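Long-range contact in putative laminarinase (Phanerochaete chrysosporium, PDB 2WLQ), which probably hydrolyses internal beta-1,3-glucan linkages in laminarin-type polysaccharides as a family 16 endoglucanase, here in a nucleophile-disabled form holding a laminari-oligosaccharide: residues A[99-104]-A[118-123]. The protein carries 1 engineered substitution. Residues are numbered along the deposited sequence; the frame is centred on the assembly and turned at random.
Sequences WPAAWE and IIEGVN. With BGC (beta-D-glucopyranose), chain C; BGC (beta-D-glucopyranose), chain B; BGC (beta-D-glucopyranose), chain D.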
loop_
_atom_site.group_PDB
_atom_site.type_symbol
_atom_site.label_atom_id
_atom_site.label_comp_id
_atom_site.label_asym_id
_atom_site.label_seq_id
_atom_site.Cartn_x
_atom_site.Cartn_y
_atom_site.Cartn_z
ATOM N N TRP A 99 5.884 -4.742 -7.045
ATOM C CA TRP A 99 5.842 -3.482 -6.303
ATOM C C TRP A 99 4.366 -3.244 -5.943
ATOM O O TRP A 99 3.640 -2.526 -6.652
ATOM C CB TRP A 99 6.435 -2.380 -7.172
ATOM C CG TRP A 99 6.427 -0.994 -6.581
ATOM C CD1 TRP A 99 6.053 -0.618 -5.316
ATOM C CD2 TRP A 99 6.860 0.201 -7.247
ATOM N NE1 TRP A 99 6.174 0.757 -5.178
ATOM C CE2 TRP A 99 6.674 1.276 -6.352
ATOM C CE3 TRP A 99 7.340 0.468 -8.538
ATOM C CZ2 TRP A 99 6.956 2.604 -6.707
ATOM C CZ3 TRP A 99 7.660 1.780 -8.870
ATOM C CH2 TRP A 99 7.472 2.822 -7.966
ATOM N N PRO A 100 3.916 -3.898 -4.849
ATOM C CA PRO A 100 2.553 -3.727 -4.396
ATOM C C PRO A 100 2.442 -2.489 -3.465
ATOM O O PRO A 100 3.415 -2.070 -2.823
ATOM C CB PRO A 100 2.306 -5.013 -3.591
ATOM C CG PRO A 100 3.629 -5.309 -2.961
ATOM C CD PRO A 100 4.659 -4.884 -4.030
ATOM N N ALA A 101 1.230 -1.937 -3.359
ATOM C CA ALA A 101 1.044 -0.848 -2.411
ATOM C C ALA A 101 -0.418 -0.724 -2.009
ATOM O O ALA A 101 -1.335 -1.011 -2.801
ATOM C CB ALA A 101 1.500 0.447 -3.038
ATOM N N ALA A 102 -0.604 -0.284 -0.760
ATOM C CA ALA A 102 -1.911 0.151 -0.246
ATOM C C ALA A 102 -1.626 1.532 0.295
ATOM O O ALA A 102 -0.735 1.701 1.122
ATOM C CB ALA A 102 -2.392 -0.765 0.855
ATOM N N TRP A 103 -2.344 2.527 -0.213
ATOM C CA TRP A 103 -1.969 3.911 0.035
ATOM C C TRP A 103 -3.121 4.858 -0.179
ATOM O O TRP A 103 -4.212 4.429 -0.521
ATOM C CB TRP A 103 -0.775 4.258 -0.845
ATOM C CG TRP A 103 -0.956 4.066 -2.336
ATOM C CD1 TRP A 103 -1.196 2.880 -2.999
ATOM C CD2 TRP A 103 -0.857 5.073 -3.336
ATOM N NE1 TRP A 103 -1.231 3.100 -4.358
ATOM C CE2 TRP A 103 -1.049 4.439 -4.593
ATOM C CE3 TRP A 103 -0.624 6.460 -3.305
ATOM C CZ2 TRP A 103 -0.975 5.141 -5.811
ATOM C CZ3 TRP A 103 -0.554 7.156 -4.528
ATOM C CH2 TRP A 103 -0.743 6.497 -5.751
ATOM N N GLU A 104 -2.891 6.142 0.090
ATOM C CA GLU A 104 -3.921 7.165 -0.105
ATOM C C GLU A 104 -3.307 8.343 -0.828
ATOM O O GLU A 104 -2.144 8.689 -0.575
ATOM C CB GLU A 104 -4.476 7.642 1.236
ATOM C CG GLU A 104 -5.241 6.590 1.978
ATOM C CD GLU A 104 -6.028 7.131 3.157
ATOM O OE1 GLU A 104 -5.879 8.346 3.483
ATOM O OE2 GLU A 104 -6.768 6.332 3.817
ATOM N N ILE A 118 0.834 3.101 3.170
ATOM C CA ILE A 118 0.584 2.315 4.373
ATOM C C ILE A 118 1.318 0.960 4.254
ATOM O O ILE A 118 2.008 0.531 5.179
ATOM C CB ILE A 118 -0.917 2.103 4.558
ATOM C CG1 ILE A 118 -1.577 3.492 4.681
ATOM C CG2 ILE A 118 -1.202 1.207 5.771
ATOM C CD1 ILE A 118 -3.041 3.479 4.420
ATOM N N ILE A 119 1.149 0.298 3.102
ATOM C CA ILE A 119 1.902 -0.906 2.778
ATOM C C ILE A 119 2.648 -0.614 1.478
ATOM O O ILE A 119 2.021 -0.204 0.489
ATOM C CB ILE A 119 0.963 -2.118 2.558
ATOM C CG1 ILE A 119 0.023 -2.273 3.738
ATOM C CG2 ILE A 119 1.793 -3.409 2.289
ATOM C CD1 ILE A 119 -1.020 -3.400 3.569
ATOM N N GLU A 120 3.965 -0.849 1.448
ATOM C CA GLU A 120 4.703 -0.652 0.195
ATOM C C GLU A 120 6.051 -1.324 0.297
ATOM O O GLU A 120 6.699 -1.279 1.335
ATOM C CB GLU A 120 4.881 0.836 -0.124
ATOM C CG GLU A 120 5.270 1.052 -1.586
ATOM C CD GLU A 120 5.664 2.481 -1.918
ATOM O OE1 GLU A 120 5.957 3.277 -0.989
ATOM O OE2 GLU A 120 5.687 2.786 -3.134
ATOM N N GLY A 121 6.468 -1.910 -0.801
ATOM C CA GLY A 121 7.841 -2.396 -0.915
ATOM C C GLY A 121 8.076 -2.904 -2.315
ATOM O O GLY A 121 7.207 -2.780 -3.192
ATOM N N VAL A 122 9.278 -3.442 -2.512
ATOM C CA VAL A 122 9.667 -3.940 -3.845
ATOM C C VAL A 122 10.439 -5.234 -3.719
ATOM O O VAL A 122 11.192 -5.435 -2.759
ATOM C CB VAL A 122 10.564 -2.916 -4.613
ATOM C CG1 VAL A 122 9.757 -1.667 -4.901
ATOM C CG2 VAL A 122 11.810 -2.572 -3.815
ATOM N N ASN A 123 10.259 -6.105 -4.709
ATOM C CA ASN A 123 11.160 -7.240 -4.898
ATOM C C ASN A 123 11.312 -8.117 -3.684
ATOM O O ASN A 123 12.409 -8.634 -3.422
ATOM C CB ASN A 123 12.548 -6.747 -5.372
ATOM C CG ASN A 123 12.459 -5.972 -6.662
ATOM O OD1 ASN A 123 11.700 -6.361 -7.563
ATOM N ND2 ASN A 123 13.207 -4.870 -6.770
HETATM C C2 BGC C . 3.967 7.228 -4.896
HETATM C C3 BGC C . 3.035 6.837 -6.035
HETATM C C4 BGC C . 3.044 5.315 -6.085
HETATM C C5 BGC C . 2.467 4.810 -4.766
HETATM C C6 BGC C . 2.309 3.294 -4.667
HETATM C C1 BGC C . 3.465 6.621 -3.594
HETATM O O1 BGC C . 4.448 6.780 -2.620
HETATM O O2 BGC C . 3.971 8.623 -4.681
HETATM O O3 BGC C . 3.504 7.284 -7.291
HETATM O O4 BGC C . 2.231 4.852 -7.139
HETATM O O5 BGC C . 3.334 5.226 -3.736
HETATM O O6 BGC C . 3.554 2.610 -4.867
HETATM C C2 BGC B . 8.481 5.548 -5.011
HETATM C C3 BGC B . 7.568 5.733 -3.811
HETATM C C4 BGC B . 8.123 5.163 -2.523
HETATM C C5 BGC B . 9.516 5.701 -2.287
HETATM C C6 BGC B . 10.142 5.077 -1.057
HETATM C C1 BGC B . 9.873 6.043 -4.653
HETATM O O2 BGC B . 7.878 6.250 -6.086
HETATM O O3 BGC B . 6.313 5.166 -4.084
HETATM O O4 BGC B . 7.302 5.595 -1.430
HETATM O O5 BGC B . 10.301 5.434 -3.450
HETATM O O6 BGC B . 11.362 5.754 -0.798
HETATM C C2 BGC D . 3.672 8.969 -8.941
HETATM C C3 BGC D . 3.059 10.264 -9.496
HETATM C C4 BGC D . 1.539 10.205 -9.573
HETATM C C5 BGC D . 0.974 9.764 -8.221
HETATM C C6 BGC D . -0.537 9.543 -8.199
HETATM C C1 BGC D . 2.970 8.564 -7.662
HETATM O O2 BGC D . 5.064 9.098 -8.695
HETATM O O3 BGC D . 3.464 10.410 -10.839
HETATM O O4 BGC D . 1.087 11.528 -9.857
HETATM O O5 BGC D . 1.570 8.513 -7.876
HETATM O O6 BGC D . -0.937 8.564 -9.140
#
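Trp-99 and Glu-120 run side by side and meet polar edge to carboxylate: Trp-99 NE1 donates to Glu-120 OE2 at 2.9 Å. The acceptor lies in the indole plane, whereas the donor reaches OE2 on its anti side, somewhat out of the carboxylate plane; the two flat groups are 24° apart. Glu-120 reaches this edge with CG anti to its backbone N (chi1 -163°) and an extended chain. Two sugars also grip OE2, O3 of BGC (chain B) at 2.6 Å and O6 of BGC (chain C) at 2.8 Å, while Glu-120 OE1 takes O4 of BGC (chain B) at 2.7 Å, so four bonds fix the carboxylate's rotation. Over one indole face, Val-122 CG1 makes a CH-pi contact 4.0 Å from the centroid of the five-membered ring of Trp-99; Trp-257 meets the same indole edge-to-face. The backbones pair antiparallel with a classic beta bulge: Ala-102 O accepts from both Ile-118 N (2.9 Å) and Ile-119 N (3.1 Å). Such a bulge accompanies the ExDxxE signature of one family 16 branch, whose final glutamate, matching Glu-120, is the usual acid/base; the bonds to sugar are consistent with that role. Ala-101 lies on the glutamate's face of the sheet, its CB against C6 of BGC (chain C), and C5 of that sugar sits 3.4 Å above the ring plane of Trp-103, over its centre, with Asn-250 binding NE1. On the reverse face Ala-102 CB packs against Ile-119, which continues to Tyr-187 on strand 185-191 of the other sheet of the sandwich.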